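Long-range contacts in pancreatic lipase related protein 2 (Equus caballus, PDB 1W52), which probably hydrolyses galactolipids and triacylglycerols, releasing fatty acids from the glycerol backbone: residues T37-Y42 with A128-L133; T175-A180 with D202-D207; W340-S345 with V424-D429; T347-G352 with Q380-Y385. All blocks are in the same frame, centred on the assembly; numbering follows the deposited sequence.

Contact 1 of 4, residues T37-Y42 with A128-L133; sequences TRFLLY and AETAYL
Phe39 reaches from strand 38-43 to Leu133, Glu129 and Thr130 on helix 116-141, a helix packed on the central sheet of the alpha/beta-hydrolase fold. The axes of the short strand and helix segments come within 10.0 Å at 49°, and the Phe39 ring spans much of that gap. The apolar part is a CH-pi contact: Leu133 CD2 stands over the middle of one ring face, 3.5 Å from the ring centroid and 14° off the normal. CG of Leu133 is anti to its backbone N (chi1 174°), which carries the branch point toward the ring. At the rim, Thr130 OG1 lies near the ring plane, 3.1 Å from Phe39 CE1, while Glu129 CB meets Phe39 CZ at 3.6 Å. An alanine at Phe39 would probably leave a gap between sheet and helix, with Leu133 CD2 deprived of the face it covers. The Glu129 carboxylate turns to a partner outside the two segments, forming a salt bridge with Arg56. The aliphatic part of that same side chain packs on Thr37: Glu129 CG lies 3.4 Å from Thr37 OG1 and 3.8 Å from Thr37 CG2.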
loop_
_atom_site.group_PDB
_atom_site.type_symbol
_atom_site.label_atom_id
_atom_site.label_comp_id
_atom_site.label_asym_id
_atom_site.label_seq_id
_atom_site.Cartn_x
_atom_site.Cartn_y
_atom_site.Cartn_z
ATOM N N THR A 37 9.045 -23.713 8.552
ATOM C CA THR A 37 7.965 -22.729 8.766
ATOM C C THR A 37 7.707 -22.578 10.249
ATOM O O THR A 37 7.602 -23.572 10.965
ATOM C CB THR A 37 6.682 -23.203 8.155
ATOM O OG1 THR A 37 6.906 -23.550 6.804
ATOM C CG2 THR A 37 5.662 -22.102 8.105
ATOM N N ARG A 38 7.533 -21.363 10.722
ATOM C CA ARG A 38 7.453 -21.179 12.157
ATOM C C ARG A 38 6.470 -20.065 12.470
ATOM O O ARG A 38 6.708 -18.916 12.117
ATOM C CB ARG A 38 8.834 -20.832 12.727
ATOM C CG ARG A 38 9.818 -21.984 12.892
ATOM C CD ARG A 38 10.821 -21.720 14.023
ATOM N NE ARG A 38 11.112 -20.290 14.130
ATOM C CZ ARG A 38 11.522 -19.658 15.238
ATOM N NH1 ARG A 38 11.737 -20.300 16.382
ATOM N NH2 ARG A 38 11.747 -18.351 15.190
ATOM N N PHE A 39 5.380 -20.413 13.151
ATOM C CA PHE A 39 4.339 -19.460 13.545
ATOM C C PHE A 39 4.650 -18.781 14.873
ATOM O O PHE A 39 4.802 -19.438 15.875
ATOM C CB PHE A 39 3.057 -20.233 13.662
ATOM C CG PHE A 39 2.652 -20.900 12.385
ATOM C CD1 PHE A 39 2.224 -20.143 11.334
ATOM C CD2 PHE A 39 2.692 -22.280 12.256
ATOM C CE1 PHE A 39 1.844 -20.733 10.163
ATOM C CE2 PHE A 39 2.282 -22.910 11.076
ATOM C CZ PHE A 39 1.868 -22.131 10.019
ATOM N N LEU A 40 4.794 -17.464 14.880
ATOM C CA LEU A 40 5.212 -16.755 16.095
ATOM C C LEU A 40 4.099 -15.866 16.588
ATOM O O LEU A 40 3.625 -14.992 15.848
ATOM C CB LEU A 40 6.410 -15.886 15.856
ATOM C CG LEU A 40 7.452 -16.482 14.928
ATOM C CD1 LEU A 40 8.613 -15.573 14.917
ATOM C CD2 LEU A 40 7.875 -17.876 15.370
ATOM N N LEU A 41 3.689 -16.088 17.846
ATOM C CA LEU A 41 2.408 -15.551 18.329
ATOM C C LEU A 41 2.557 -14.351 19.257
ATOM O O LEU A 41 3.197 -14.418 20.287
ATOM C CB LEU A 41 1.546 -16.637 18.985
ATOM C CG LEU A 41 0.098 -16.246 19.337
ATOM C CD1 LEU A 41 -0.521 -15.215 18.429
ATOM C CD2 LEU A 41 -0.788 -17.437 19.263
ATOM N N TYR A 42 1.969 -13.254 18.829
ATOM C CA TYR A 42 1.964 -12.033 19.564
ATOM C C TYR A 42 0.492 -11.713 19.840
ATOM O O TYR A 42 -0.367 -11.901 18.985
ATOM C CB TYR A 42 2.597 -10.931 18.732
ATOM C CG TYR A 42 4.105 -11.021 18.505
ATOM C CD1 TYR A 42 4.981 -10.442 19.409
ATOM C CD2 TYR A 42 4.658 -11.614 17.340
ATOM C CE1 TYR A 42 6.382 -10.481 19.191
ATOM C CE2 TYR A 42 6.063 -11.659 17.120
ATOM C CZ TYR A 42 6.915 -11.089 18.051
ATOM O OH TYR A 42 8.289 -11.100 17.901
ATOM N N ALA A 128 0.082 -24.362 3.106
ATOM C CA ALA A 128 -0.422 -25.505 3.831
ATOM C C ALA A 128 -0.113 -25.491 5.313
ATOM O O ALA A 128 -1.004 -25.664 6.079
ATOM C CB ALA A 128 0.136 -26.760 3.198
ATOM N N GLU A 129 1.129 -25.311 5.724
ATOM C CA GLU A 129 1.399 -25.104 7.140
ATOM C C GLU A 129 0.366 -24.167 7.702
ATOM O O GLU A 129 -0.225 -24.459 8.731
ATOM C CB GLU A 129 2.743 -24.448 7.414
ATOM C CG GLU A 129 3.930 -25.246 6.951
ATOM C CD GLU A 129 4.186 -26.463 7.809
ATOM O OE1 GLU A 129 4.273 -26.325 9.046
ATOM O OE2 GLU A 129 4.309 -27.561 7.241
ATOM N N THR A 130 0.182 -23.018 7.047
ATOM C CA THR A 130 -0.690 -21.946 7.550
ATOM C C THR A 130 -2.148 -22.378 7.482
ATOM O O THR A 130 -2.794 -22.505 8.510
ATOM C CB THR A 130 -0.407 -20.608 6.797
ATOM O OG1 THR A 130 0.783 -20.031 7.338
ATOM C CG2 THR A 130 -1.467 -19.546 7.041
ATOM N N ALA A 131 -2.658 -22.604 6.279
ATOM C CA ALA A 131 -3.982 -23.215 6.111
ATOM C C ALA A 131 -4.240 -24.264 7.193
ATOM O O ALA A 131 -5.188 -24.151 7.906
ATOM C CB ALA A 131 -4.129 -23.837 4.749
ATOM N N TYR A 132 -3.377 -25.258 7.323
ATOM C CA TYR A 132 -3.489 -26.288 8.369
ATOM C C TYR A 132 -3.681 -25.821 9.794
ATOM O O TYR A 132 -4.506 -26.396 10.516
ATOM C CB TYR A 132 -2.239 -27.133 8.388
ATOM C CG TYR A 132 -2.307 -28.306 9.313
ATOM C CD1 TYR A 132 -3.331 -29.273 9.197
ATOM C CD2 TYR A 132 -1.338 -28.461 10.302
ATOM C CE1 TYR A 132 -3.378 -30.345 10.045
ATOM C CE2 TYR A 132 -1.370 -29.537 11.151
ATOM C CZ TYR A 132 -2.378 -30.470 11.016
ATOM O OH TYR A 132 -2.336 -31.511 11.890
ATOM N N LEU A 133 -2.868 -24.844 10.198
ATOM C CA LEU A 133 -2.980 -24.178 11.501
ATOM C C LEU A 133 -4.321 -23.510 11.671
ATOM O O LEU A 133 -4.871 -23.531 12.755
ATOM C CB LEU A 133 -1.929 -23.102 11.638
ATOM C CG LEU A 133 -2.023 -22.233 12.879
ATOM C CD1 LEU A 133 -2.338 -23.067 14.074
ATOM C CD2 LEU A 133 -0.664 -21.501 13.137
#

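Contact 2 of 4, residues T175-A180 with D202-D207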
loop_
_atom_site.group_PDB
_atom_site.type_symbol
_atom_site.label_atom_id
_atom_site.label_comp_id
_atom_site.label_asym_id
_atom_site.label_seq_id
_atom_site.Cartn_x
_atom_site.Cartn_y
_atom_site.Cartn_z
ATOM N N THR A 175 -4.624 -9.717 2.500
ATOM C CA THR A 175 -4.103 -8.469 1.978
ATOM C C THR A 175 -2.781 -8.765 1.292
ATOM O O THR A 175 -1.875 -9.376 1.879
ATOM C CB THR A 175 -3.864 -7.516 3.133
ATOM O OG1 THR A 175 -5.128 -7.100 3.704
ATOM C CG2 THR A 175 -3.205 -6.256 2.623
ATOM N N GLY A 176 -2.665 -8.358 0.040
ATOM C CA GLY A 176 -1.444 -8.592 -0.724
ATOM C C GLY A 176 -0.542 -7.365 -0.778
ATOM O O GLY A 176 -0.851 -6.422 -1.459
ATOM N N LEU A 177 0.559 -7.360 -0.050
ATOM C CA LEU A 177 1.514 -6.258 -0.137
ATOM C C LEU A 177 2.520 -6.486 -1.278
ATOM O O LEU A 177 3.433 -7.328 -1.187
ATOM C CB LEU A 177 2.227 -6.103 1.185
ATOM C CG LEU A 177 1.268 -5.836 2.329
ATOM C CD1 LEU A 177 2.089 -5.235 3.385
ATOM C CD2 LEU A 177 0.167 -4.853 1.976
ATOM N N ASP A 178 2.295 -5.724 -2.350
ATOM C CA ASP A 178 2.946 -5.899 -3.660
ATOM C C ASP A 178 3.270 -7.341 -4.046
ATOM O O ASP A 178 4.410 -7.813 -3.985
ATOM C CB ASP A 178 4.191 -5.059 -3.744
ATOM C CG ASP A 178 4.641 -4.820 -5.171
ATOM O OD1 ASP A 178 3.813 -4.427 -6.083
ATOM O OD2 ASP A 178 5.852 -5.003 -5.432
ATOM N N PRO A 179 2.233 -8.049 -4.460
ATOM C CA PRO A 179 2.384 -9.461 -4.829
ATOM C C PRO A 179 3.444 -9.614 -5.911
ATOM O O PRO A 179 3.496 -8.834 -6.839
ATOM C CB PRO A 179 1.011 -9.835 -5.368
ATOM C CG PRO A 179 0.059 -8.769 -4.800
ATOM C CD PRO A 179 0.850 -7.544 -4.590
ATOM N N ALA A 180 4.262 -10.645 -5.794
ATOM C CA ALA A 180 5.340 -10.879 -6.736
ATOM C C ALA A 180 4.796 -11.080 -8.135
ATOM O O ALA A 180 3.710 -11.648 -8.299
ATOM C CB ALA A 180 6.116 -12.091 -6.318
ATOM N N ASP A 202 -7.551 -7.337 -0.613
ATOM C CA ASP A 202 -7.132 -5.985 -0.958
ATOM C C ASP A 202 -5.646 -5.972 -1.294
ATOM O O ASP A 202 -4.833 -6.567 -0.606
ATOM C CB ASP A 202 -7.385 -5.022 0.199
ATOM C CG ASP A 202 -6.771 -5.507 1.514
ATOM O OD1 ASP A 202 -6.737 -6.762 1.738
ATOM O OD2 ASP A 202 -6.304 -4.707 2.361
ATOM N N VAL A 203 -5.276 -5.256 -2.329
ATOM C CA VAL A 203 -3.903 -5.259 -2.767
ATOM C C VAL A 203 -3.297 -3.854 -2.825
ATOM O O VAL A 203 -3.926 -2.929 -3.303
ATOM C CB VAL A 203 -3.809 -5.908 -4.140
ATOM C CG1 VAL A 203 -2.358 -6.289 -4.461
ATOM C CG2 VAL A 203 -4.699 -7.124 -4.179
ATOM N N ILE A 204 -2.067 -3.726 -2.332
ATOM C CA ILE A 204 -1.247 -2.546 -2.573
ATOM C C ILE A 204 -0.131 -2.839 -3.591
ATOM O O ILE A 204 0.657 -3.750 -3.401
ATOM C CB ILE A 204 -0.677 -2.025 -1.260
ATOM C CG1 ILE A 204 -1.824 -1.736 -0.330
ATOM C CG2 ILE A 204 0.083 -0.710 -1.470
ATOM C CD1 ILE A 204 -1.360 -1.390 1.079
ATOM N N HIS A 205 -0.096 -2.039 -4.661
ATOM C CA HIS A 205 0.846 -2.201 -5.780
ATOM C C HIS A 205 1.870 -1.055 -5.762
ATOM O O HIS A 205 1.520 0.077 -6.091
ATOM C CB HIS A 205 0.133 -2.060 -7.117
ATOM C CG HIS A 205 -0.934 -3.085 -7.396
ATOM N ND1 HIS A 205 -0.718 -4.173 -8.216
ATOM C CD2 HIS A 205 -2.249 -3.121 -7.055
ATOM C CE1 HIS A 205 -1.846 -4.853 -8.336
ATOM N NE2 HIS A 205 -2.786 -4.244 -7.633
ATOM N N THR A 206 3.113 -1.356 -5.380
ATOM C CA THR A 206 4.180 -0.356 -5.346
ATOM C C THR A 206 5.296 -0.536 -6.374
ATOM O O THR A 206 6.067 0.377 -6.524
ATOM C CB THR A 206 4.840 -0.269 -3.948
ATOM O OG1 THR A 206 5.318 -1.571 -3.549
ATOM C CG2 THR A 206 3.801 0.136 -2.869
ATOM N N ASP A 207 5.411 -1.680 -7.061
ATOM C CA ASP A 207 6.574 -1.925 -7.940
ATOM C C ASP A 207 6.139 -2.645 -9.202
ATOM O O ASP A 207 6.785 -3.553 -9.677
ATOM C CB ASP A 207 7.628 -2.737 -7.176
ATOM C CG ASP A 207 8.992 -2.837 -7.891
ATOM O OD1 ASP A 207 9.294 -1.910 -8.670
ATOM O OD2 ASP A 207 9.799 -3.799 -7.710
#
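Asp178 meets Thr206 and Asp207 just beyond the paired ends of strands 173-177 and 201-204, parallel neighbours in the central sheet of the alpha/beta-hydrolase fold. The backbone bonds follow a parallel register: Gly176 N donates to Asp202 O, Ile204 N to Gly176 O (3.1 Å), and Asp178 N to Ile204 O (2.8 Å), so pairing reaches as far as the predicted charge-relay aspartate. Two side-chain groups add polar bonds. At one end Thr175 OG1 donates to the syn lone pair of Asp202 OD1 at 2.6 Å, while Asp202 OD2 is salt-bridged to Arg173. At the other, CG of Asp178 stands anti to its backbone N (chi1 -161°) and OD1 receives two backbone amides, Thr206 N at 3.2 Å and, weakly, Asp207 N; the Thr206 amide comes from above the carboxylate plane. Asp178 OD2 is hydrogen-bonded to His265 ND1, consistent with the Ser-His-Asp triad of Ser154, His265 and Asp178. An alanine at Asp178 would probably leave His265 ND1 and the two amides without their acceptor and the imidazole freer to turn. Apolar contacts lie on both faces of the sheet: Leu177 CD2 and Ile204 CD1, on side chains pointing the same way, are 3.9 Å apart, and across the sheet Pro179 CD touches Val203 CG1 at 3.4 Å.

Contact 3 of 4, residues W340-S345 with V424-D429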
loop_
_atom_site.group_PDB
_atom_site.type_symbol
_atom_site.label_atom_id
_atom_site.label_comp_id
_atom_site.label_asym_id
_atom_site.label_seq_id
_atom_site.Cartn_x
_atom_site.Cartn_y
_atom_site.Cartn_z
ATOM N N TRP A 340 -2.081 14.257 2.524
ATOM C CA TRP A 340 -3.463 14.539 2.343
ATOM C C TRP A 340 -3.628 15.347 1.097
ATOM O O TRP A 340 -2.751 16.095 0.713
ATOM C CB TRP A 340 -3.930 15.297 3.538
ATOM C CG TRP A 340 -4.215 14.395 4.653
ATOM C CD1 TRP A 340 -5.401 13.848 4.927
ATOM C CD2 TRP A 340 -3.301 13.909 5.653
ATOM N NE1 TRP A 340 -5.309 13.051 6.040
ATOM C CE2 TRP A 340 -4.032 13.084 6.517
ATOM C CE3 TRP A 340 -1.949 14.083 5.899
ATOM C CZ2 TRP A 340 -3.468 12.435 7.633
ATOM C CZ3 TRP A 340 -1.363 13.424 7.058
ATOM C CH2 TRP A 340 -2.135 12.625 7.892
ATOM N N ARG A 341 -4.758 15.221 0.454
ATOM C CA ARG A 341 -4.899 15.836 -0.825
ATOM C C ARG A 341 -5.870 16.979 -0.730
ATOM O O ARG A 341 -6.929 16.869 -0.107
ATOM C CB ARG A 341 -5.406 14.840 -1.818
ATOM C CG ARG A 341 -5.360 15.334 -3.196
ATOM C CD ARG A 341 -5.707 14.247 -4.155
ATOM N NE ARG A 341 -5.426 14.507 -5.567
ATOM C CZ ARG A 341 -4.212 14.554 -6.085
ATOM N NH1 ARG A 341 -3.125 14.412 -5.289
ATOM N NH2 ARG A 341 -4.085 14.735 -7.417
ATOM N N TYR A 342 -5.505 18.077 -1.378
ATOM C CA TYR A 342 -6.295 19.287 -1.410
ATOM C C TYR A 342 -6.402 19.738 -2.843
ATOM O O TYR A 342 -5.493 19.500 -3.611
ATOM C CB TYR A 342 -5.597 20.319 -0.554
ATOM C CG TYR A 342 -5.530 19.921 0.917
ATOM C CD1 TYR A 342 -4.420 19.287 1.407
ATOM C CD2 TYR A 342 -6.589 20.196 1.819
ATOM C CE1 TYR A 342 -4.325 18.920 2.762
ATOM C CE2 TYR A 342 -6.506 19.827 3.185
ATOM C CZ TYR A 342 -5.354 19.187 3.654
ATOM O OH TYR A 342 -5.181 18.785 4.983
ATOM N N ARG A 343 -7.520 20.325 -3.246
ATOM C CA ARG A 343 -7.559 21.051 -4.538
ATOM C C ARG A 343 -7.343 22.567 -4.366
ATOM O O ARG A 343 -7.800 23.155 -3.371
ATOM C CB ARG A 343 -8.868 20.859 -5.248
ATOM C CG ARG A 343 -8.898 21.608 -6.521
ATOM C CD ARG A 343 -10.044 21.209 -7.392
ATOM N NE ARG A 343 -9.944 19.816 -7.787
ATOM C CZ ARG A 343 -10.815 19.175 -8.555
ATOM N NH1 ARG A 343 -11.901 19.776 -9.037
ATOM N NH2 ARG A 343 -10.593 17.908 -8.853
ATOM N N VAL A 344 -6.652 23.182 -5.335
ATOM C CA VAL A 344 -6.296 24.614 -5.276
ATOM C C VAL A 344 -6.547 25.310 -6.608
ATOM O O VAL A 344 -5.825 25.107 -7.587
ATOM C CB VAL A 344 -4.852 24.867 -4.844
ATOM C CG1 VAL A 344 -4.497 26.241 -5.161
ATOM C CG2 VAL A 344 -4.665 24.654 -3.335
ATOM N N SER A 345 -7.593 26.134 -6.615
ATOM C CA SER A 345 -7.908 26.987 -7.749
ATOM C C SER A 345 -7.356 28.372 -7.519
ATOM O O SER A 345 -7.242 28.822 -6.365
ATOM C CB SER A 345 -9.414 27.089 -7.976
ATOM O OG SER A 345 -10.046 25.832 -7.773
ATOM N N VAL A 424 -9.719 27.046 -2.285
ATOM C CA VAL A 424 -9.050 25.880 -1.676
ATOM C C VAL A 424 -10.058 24.694 -1.653
ATOM O O VAL A 424 -11.209 24.860 -2.094
ATOM C CB VAL A 424 -8.471 26.228 -0.261
ATOM C CG1 VAL A 424 -8.777 25.148 0.800
ATOM C CG2 VAL A 424 -7.014 26.448 -0.358
ATOM N N GLN A 425 -9.627 23.509 -1.194
ATOM C CA GLN A 425 -10.548 22.380 -0.922
ATOM C C GLN A 425 -9.891 21.138 -0.289
ATOM O O GLN A 425 -8.741 20.841 -0.567
ATOM C CB GLN A 425 -11.246 21.945 -2.212
ATOM C CG GLN A 425 -12.351 20.960 -1.981
ATOM C CD GLN A 425 -13.167 20.730 -3.209
ATOM O OE1 GLN A 425 -14.085 19.926 -3.187
ATOM N NE2 GLN A 425 -12.842 21.435 -4.293
ATOM N N SER A 426 -10.642 20.411 0.537
ATOM C CA SER A 426 -10.180 19.125 1.069
ATOM C C SER A 426 -10.670 17.934 0.262
ATOM O O SER A 426 -11.663 18.015 -0.458
ATOM C CB SER A 426 -10.595 18.911 2.504
ATOM O OG SER A 426 -9.922 17.779 2.997
ATOM N N GLY A 427 -9.946 16.824 0.387
ATOM C CA GLY A 427 -10.204 15.631 -0.402
ATOM C C GLY A 427 -11.156 14.761 0.360
ATOM O O GLY A 427 -12.175 14.335 -0.166
ATOM N N ALA A 428 -10.786 14.528 1.615
ATOM C CA ALA A 428 -11.595 13.815 2.598
ATOM C C ALA A 428 -13.108 14.087 2.475
ATOM O O ALA A 428 -13.904 13.147 2.256
ATOM C CB ALA A 428 -11.105 14.157 4.028
ATOM N N ASP A 429 -13.494 15.366 2.591
ATOM C CA ASP A 429 -14.909 15.771 2.614
ATOM C C ASP A 429 -15.263 16.635 1.386
ATOM O O ASP A 429 -15.922 16.164 0.459
ATOM C CB ASP A 429 -15.245 16.453 3.945
ATOM C CG ASP A 429 -14.033 17.080 4.573
ATOM O OD1 ASP A 429 -13.547 18.025 3.958
ATOM O OD2 ASP A 429 -13.458 16.714 5.614
#
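In the C-terminal PLAT domain, Tyr342 of strand 340-344 forms a single backbone bridge with Ser426, their chains running nearly opposite ways, 156° apart over the touching parts. Arg343 N donates a hydrogen bond to Gln425 O at 3.0 Å; it is bent, with 132° at the hydrogen, and the donor sits above the carbonyl plane. The same carbonyl oxygen also lies near Tyr342 CA and close to the plane of the Tyr342 ring, at its edge, 3.3 Å from CD2. Among the side chains, Arg343 and Gln425 run side by side in the same direction and touch through their aliphatic parts, CB to CB at 4.0 Å. In both, CG is anti to the backbone N, which starts the two chains in the same direction. Their flat ends are turned 70° against each other, and the Arg343 guanidinium goes to Asp388 in a salt bridge. A looser apolar touch, Val344 CG2 to Val424 CG2 at 4.2 Å, closes the far end. Strand 340-344 thus has the loop 424-427 along one edge and strand 387-391 antiparallel along the other, where Tyr342 pairs with Val389 through backbone hydrogen bonding. The Arg341 side chain forms a salt bridge with Asp390 of that neighbouring strand.

Contact 4 of 4, residues T347-G352 with Q380-Y385; sequences TLAGSG and QPDSSY
Leu348, Pro381 and Thr347 carry most of this contact between two loops of the PLAT domain. Leu348 brings CD1 to the edge of the Tyr385 ring, in its plane and 3.5 Å from CE1. Its CB lies 3.5 Å from Gln380 O, an oxygen that also accepts a hydrogen bond from Ser383 OG. With CG anti to the carbonyl carbon (chi1 -76°), the branch point of Leu348 lies beside Tyr385 CD1. The backbone of Leu348 is engaged as well: its carbonyl oxygen meets Asp382 CA in a CA-H...O contact of 3.2 Å. Pro381 lays its ring against backbone oxygens of the facing loop, CB at 3.4 Å from Gly350 O and CG at 3.5 Å from Ser351 O. Thr347 OG1 donates a hydrogen bond to Ser383 O at 3.1 Å, with the donor tilted from the carbonyl plane; its methyl CG2 leans on the same oxygen. The contact lies at the surface: the loop 347-352 follows strand 340-344, and the loop 380-385 leads from strand 377-378 into strand 387-391. Tyr385 stacks on Phe375 and its backbone is hydrogen-bonded to Ile346, so the two loops meet just beyond the end of the pair formed by strands 340-344 and 387-391.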
loop_
_atom_site.group_PDB
_atom_site.type_symbol
_atom_site.label_atom_id
_atom_site.label_comp_id
_atom_site.label_asym_id
_atom_site.label_seq_id
_atom_site.Cartn_x
_atom_site.Cartn_y
_atom_site.Cartn_z
ATOM N N THR A 347 -8.041 31.947 -9.953
ATOM C CA THR A 347 -8.500 32.771 -11.075
ATOM C C THR A 347 -7.743 34.088 -11.046
ATOM O O THR A 347 -7.605 34.715 -9.986
ATOM C CB THR A 347 -10.026 33.056 -10.971
ATOM O OG1 THR A 347 -10.780 31.940 -11.455
ATOM C CG2 THR A 347 -10.448 34.201 -11.902
ATOM N N LEU A 348 -7.270 34.520 -12.211
ATOM C CA LEU A 348 -6.359 35.659 -12.265
ATOM C C LEU A 348 -7.090 36.991 -12.282
ATOM O O LEU A 348 -8.319 37.046 -12.242
ATOM C CB LEU A 348 -5.401 35.530 -13.457
ATOM C CG LEU A 348 -4.286 34.499 -13.226
ATOM C CD1 LEU A 348 -3.375 34.473 -14.423
ATOM C CD2 LEU A 348 -3.462 34.754 -11.941
ATOM N N ALA A 349 -6.316 38.065 -12.294
ATOM C CA ALA A 349 -6.873 39.396 -12.351
ATOM C C ALA A 349 -5.883 40.316 -13.062
ATOM O O ALA A 349 -4.902 39.844 -13.651
ATOM C CB ALA A 349 -7.177 39.876 -10.943
ATOM N N GLY A 350 -6.178 41.617 -13.048
ATOM C CA GLY A 350 -5.255 42.650 -13.508
ATOM C C GLY A 350 -5.517 43.178 -14.911
ATOM O O GLY A 350 -6.649 43.116 -15.417
ATOM N N SER A 351 -4.451 43.701 -15.531
ATOM C CA SER A 351 -4.520 44.304 -16.866
ATOM C C SER A 351 -3.534 43.671 -17.853
ATOM O O SER A 351 -3.925 43.204 -18.929
ATOM C CB SER A 351 -4.270 45.819 -16.776
ATOM O OG SER A 351 -5.027 46.531 -17.747
ATOM N N GLY A 352 -2.259 43.657 -17.489
ATOM C CA GLY A 352 -1.224 43.216 -18.406
ATOM C C GLY A 352 -0.969 41.722 -18.357
ATOM O O GLY A 352 -1.116 41.110 -17.306
ATOM N N GLN A 380 -3.015 35.757 -18.362
ATOM C CA GLN A 380 -4.113 36.638 -18.806
ATOM C C GLN A 380 -5.162 36.939 -17.696
ATOM O O GLN A 380 -5.470 36.061 -16.880
ATOM C CB GLN A 380 -4.794 36.080 -20.077
ATOM C CG GLN A 380 -5.453 34.697 -19.936
ATOM C CD GLN A 380 -6.432 34.383 -21.072
ATOM O OE1 GLN A 380 -6.089 34.514 -22.252
ATOM N NE2 GLN A 380 -7.647 33.962 -20.713
ATOM N N PRO A 381 -5.671 38.179 -17.635
ATOM C CA PRO A 381 -6.660 38.557 -16.616
ATOM C C PRO A 381 -7.972 37.777 -16.636
ATOM O O PRO A 381 -8.442 37.319 -17.685
ATOM C CB PRO A 381 -6.927 40.044 -16.907
ATOM C CG PRO A 381 -5.732 40.512 -17.614
ATOM C CD PRO A 381 -5.300 39.344 -18.463
ATOM N N ASP A 382 -8.537 37.666 -15.432
ATOM C CA ASP A 382 -9.747 36.906 -15.120
ATOM C C ASP A 382 -10.017 35.700 -16.027
ATOM O O ASP A 382 -10.875 35.731 -16.917
ATOM C CB ASP A 382 -10.937 37.856 -14.976
ATOM C CG ASP A 382 -10.925 38.571 -13.631
ATOM O OD1 ASP A 382 -10.306 39.657 -13.531
ATOM O OD2 ASP A 382 -11.467 38.091 -12.609
ATOM N N SER A 383 -9.232 34.650 -15.762
ATOM C CA SER A 383 -9.409 33.316 -16.333
ATOM C C SER A 383 -9.621 32.336 -15.156
ATOM O O SER A 383 -10.642 32.435 -14.466
ATOM C CB SER A 383 -8.214 32.942 -17.224
ATOM O OG SER A 383 -6.981 33.224 -16.583
ATOM N N SER A 384 -8.682 31.420 -14.913
ATOM C CA SER A 384 -8.758 30.462 -13.795
ATOM C C SER A 384 -7.776 29.322 -14.006
ATOM O O SER A 384 -7.508 28.931 -15.148
ATOM C CB SER A 384 -10.162 29.878 -13.577
ATOM O OG SER A 384 -10.576 29.104 -14.682
ATOM N N TYR A 385 -7.292 28.764 -12.895
ATOM C CA TYR A 385 -6.122 27.887 -12.903
ATOM C C TYR A 385 -6.009 27.039 -11.601
ATOM O O TYR A 385 -5.398 27.487 -10.610
ATOM C CB TYR A 385 -4.832 28.734 -13.139
ATOM C CG TYR A 385 -4.707 29.442 -14.521
ATOM C CD1 TYR A 385 -4.272 30.774 -14.615
ATOM C CD2 TYR A 385 -5.008 28.771 -15.730
ATOM C CE1 TYR A 385 -4.161 31.416 -15.864
ATOM C CE2 TYR A 385 -4.894 29.416 -16.977
ATOM C CZ TYR A 385 -4.470 30.734 -17.030
ATOM O OH TYR A 385 -4.344 31.376 -18.241
#

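Contacts 1 and 2 belong to the lipase domain and reach the same central sheet, their centres about 21 Å apart: contact 1 packs a helix on it near one edge, contact 2 joins two of its inner strands. Contact 2 holds Asp178, predicted to be the charge-relay aspartate; its side chain is about 3 Å from that of His265 and 6 Å from that of Ser154, and the Asp207 side chain is about 7 Å from a bound detergent. Contacts 3 and 4 belong to the PLAT domain, away from these sites, with centres about 27 and 45 Å from that of contact 2. In sequence, both segments of contact 4 fall between those of contact 3; the centres of contacts 3 and 4 are about 22 Å apart.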